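Local coordinates for processed glycerol phosphate lipoteichoic acid synthase 2 (Bacillus subtilis, PDB 2W8D), which is a lipoteichoic acid synthase of the sulfatase family, in the alkaline phosphatase superfamily, whose C-terminal domain holds a bound magnesium ion, at residues A[163-167]-A[168-172]. Sequence-based numbering, arbitrary orientation.
Sequences NTKNY and GMKDK
K170 N donates to N163 O at 2.8 Å and K165 N to G168 O at 2.9 Å, closing a tight reversal of the chain with a single antiparallel bridge, T164 and M169 being its non-hydrogen-bonded pair, just before helix 171-183 of this sulfatase-type domain. Both bonds are close to straight, 171° and 163° at the hydrogen, and the second lies in the plane of the G168 carbonyl. Each acceptor also takes a CA-H...O contact: M169 CA approaches N163 O, and T164 CA approaches G168 O at 3.3 Å. A water donates to G168 O as well and is weakly held by N166 N, so G168 O accepts from both the K165 N-H and this water. K170, the N-cap residue, runs extended beyond CG (chi2 173°) past N163 O, and its NZ donates a hydrogen bond to E162 O and forms a salt bridge with D208 OD2. Following it, D171 N bonds to S197 OG and D171 OD1 to L196 N, tying the helix start to the loop after strand 189-194. The side chain of M169, a selenomethionine, bends at chi2 and chi3 and lies alongside N163, its methyl CE 3.9 Å from N163 CB.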
ATOM      1  N   ASN A 163     -26.072   2.008  -5.488  1.00 37.82           N
ATOM      2  CA  ASN A 163     -24.624   2.128  -5.701  1.00 37.67           C
ATOM      3  C   ASN A 163     -23.837   2.474  -4.424  1.00 37.17           C
ATOM      4  O   ASN A 163     -22.618   2.396  -4.418  1.00 36.52           O
ATOM      5  CB  ASN A 163     -24.317   3.173  -6.786  1.00 37.84           C
ATOM      6  CG  ASN A 163     -24.972   2.859  -8.125  1.00 38.95           C
ATOM      7  OD1 ASN A 163     -25.990   2.175  -8.190  1.00 40.76           O
ATOM      8  ND2 ASN A 163     -24.400   3.397  -9.202  1.00 39.41           N
ATOM      9  N   THR A 164     -24.558   2.835  -3.362  1.00 37.41           N
ATOM     10  CA  THR A 164     -24.011   3.426  -2.141  1.00 38.45           C
ATOM     11  C   THR A 164     -24.151   2.508  -0.944  1.00 38.72           C
ATOM     12  O   THR A 164     -25.224   1.946  -0.723  1.00 39.39           O
ATOM     13  CB  THR A 164     -24.768   4.718  -1.820  1.00 38.15           C
ATOM     14  OG1 THR A 164     -24.493   5.664  -2.846  1.00 38.79           O
ATOM     15  CG2 THR A 164     -24.347   5.308  -0.475  1.00 39.20           C
ATOM     16  N   LYS A 165     -23.090   2.355  -0.160  1.00 38.92           N
ATOM     17  CA  LYS A 165     -23.231   1.579   1.071  1.00 39.40           C
ATOM     18  C   LYS A 165     -23.061   2.455   2.298  1.00 39.39           C
ATOM     19  O   LYS A 165     -24.031   3.049   2.764  1.00 40.21           O
ATOM     20  CB  LYS A 165     -22.309   0.351   1.127  1.00 39.64           C
ATOM     21  CG  LYS A 165     -22.897  -0.777   1.975  1.00 39.59           C
ATOM     22  CD  LYS A 165     -21.821  -1.616   2.665  1.00 41.95           C
ATOM     23  CE  LYS A 165     -22.386  -2.930   3.221  1.00 41.55           C
ATOM     24  NZ  LYS A 165     -23.521  -2.766   4.186  1.00 40.64           N
ATOM     25  N   ASN A 166     -21.843   2.544   2.816  1.00 38.82           N
ATOM     26  CA  ASN A 166     -21.594   3.325   4.030  1.00 38.66           C
ATOM     27  C   ASN A 166     -20.712   4.554   3.779  1.00 37.58           C
ATOM     28  O   ASN A 166     -21.172   5.694   3.937  1.00 37.50           O
ATOM     29  CB  ASN A 166     -21.012   2.439   5.146  1.00 39.38           C
ATOM     30  CG  ASN A 166     -22.034   1.458   5.708  1.00 41.83           C
ATOM     31  OD1 ASN A 166     -23.088   1.862   6.242  1.00 44.10           O
ATOM     32  ND2 ASN A 166     -21.729   0.152   5.595  1.00 42.44           N
ATOM     33  N   TYR A 167     -19.462   4.328   3.370  1.00 36.00           N
ATOM     34  CA  TYR A 167     -18.570   5.450   3.067  1.00 34.94           C
ATOM     35  C   TYR A 167     -18.740   6.026   1.664  1.00 33.54           C
ATOM     36  O   TYR A 167     -18.128   7.057   1.352  1.00 33.73           O
ATOM     37  CB  TYR A 167     -17.095   5.112   3.343  1.00 35.46           C
ATOM     38  CG  TYR A 167     -16.812   4.846   4.796  1.00 36.77           C
ATOM     39  CD1 TYR A 167     -17.133   3.606   5.362  1.00 38.19           C
ATOM     40  CD2 TYR A 167     -16.245   5.825   5.613  1.00 37.91           C
ATOM     41  CE1 TYR A 167     -16.893   3.339   6.695  1.00 40.12           C
ATOM     42  CE2 TYR A 167     -15.986   5.564   6.968  1.00 39.78           C
ATOM     43  CZ  TYR A 167     -16.316   4.310   7.497  1.00 39.82           C
ATOM     44  OH  TYR A 167     -16.098   4.005   8.815  1.00 40.59           O
ATOM     45  N   GLY A 168     -19.567   5.381   0.835  1.00 31.73           N
ATOM     46  CA  GLY A 168     -19.858   5.880  -0.508  1.00 28.66           C
ATOM     47  C   GLY A 168     -20.061   4.774  -1.518  1.00 27.35           C
ATOM     48  O   GLY A 168     -20.818   3.825  -1.277  1.00 27.21           O
HETATM   49  N   MSE A 169     -19.403   4.898  -2.668  1.00 25.89           N
HETATM   50  CA  MSE A 169     -19.643   3.959  -3.777  1.00 24.39           C
HETATM   51  C   MSE A 169     -19.194   2.542  -3.409  1.00 22.72           C
HETATM   52  O   MSE A 169     -18.143   2.352  -2.809  1.00 21.07           O
HETATM   53  CB  MSE A 169     -18.886   4.372  -5.036  1.00 24.11           C
HETATM   54  CG  MSE A 169     -19.351   5.628  -5.684  1.00 26.81           C
HETATM   55 SE   MSE A 169     -21.149   5.555  -6.466  1.00 34.56          SE
HETATM   56  CE  MSE A 169     -20.810   4.291  -7.940  1.00 29.56           C
ATOM     57  N   LYS A 170     -19.991   1.564  -3.809  1.00 21.36           N
ATOM     58  CA  LYS A 170     -19.561   0.174  -3.842  1.00 20.34           C
ATOM     59  C   LYS A 170     -18.516  -0.039  -4.950  1.00 19.59           C
ATOM     60  O   LYS A 170     -18.607   0.576  -6.009  1.00 20.72           O
ATOM     61  CB  LYS A 170     -20.772  -0.714  -4.093  1.00 20.36           C
ATOM     62  CG  LYS A 170     -21.745  -0.766  -2.933  1.00 20.22           C
ATOM     63  CD  LYS A 170     -22.989  -1.529  -3.324  1.00 22.83           C
ATOM     64  CE  LYS A 170     -23.966  -1.668  -2.176  1.00 23.06           C
ATOM     65  NZ  LYS A 170     -25.301  -2.051  -2.741  1.00 24.67           N
ATOM     66  N   ASP A 171     -17.546  -0.916  -4.714  1.00 18.27           N
ATOM     67  CA  ASP A 171     -16.475  -1.201  -5.662  1.00 17.38           C
ATOM     68  C   ASP A 171     -16.908  -1.604  -7.103  1.00 17.37           C
ATOM     69  O   ASP A 171     -16.358  -1.078  -8.047  1.00 17.91           O
ATOM     70  CB  ASP A 171     -15.514  -2.234  -5.071  1.00 17.29           C
ATOM     71  CG  ASP A 171     -14.846  -1.758  -3.782  1.00 19.98           C
ATOM     72  OD1 ASP A 171     -14.941  -0.546  -3.437  1.00 22.50           O
ATOM     73  OD2 ASP A 171     -14.222  -2.605  -3.094  1.00 22.09           O
ATOM     74  N   LYS A 172     -17.865  -2.518  -7.272  1.00 16.64           N
ATOM     75  CA  LYS A 172     -18.313  -2.921  -8.626  1.00 17.75           C
ATOM     76  C   LYS A 172     -18.745  -1.767  -9.538  1.00 17.19           C
ATOM     77  O   LYS A 172     -18.155  -1.617 -10.594  1.00 17.42           O
ATOM     78  CB  LYS A 172     -19.354  -4.051  -8.624  1.00 17.72           C
ATOM     79  CG  LYS A 172     -18.752  -5.445  -8.340  1.00 19.65           C
ATOM     80  CD  LYS A 172     -19.799  -6.531  -8.446  1.00 20.88           C
ATOM     81  CE  LYS A 172     -19.311  -7.838  -7.862  1.00 22.98           C
ATOM     82  NZ  LYS A 172     -20.461  -8.802  -7.653  1.00 27.30           N
TER
HETATM   83  O   HOH W   1     -19.480   1.772   0.408  1.00 30.62           O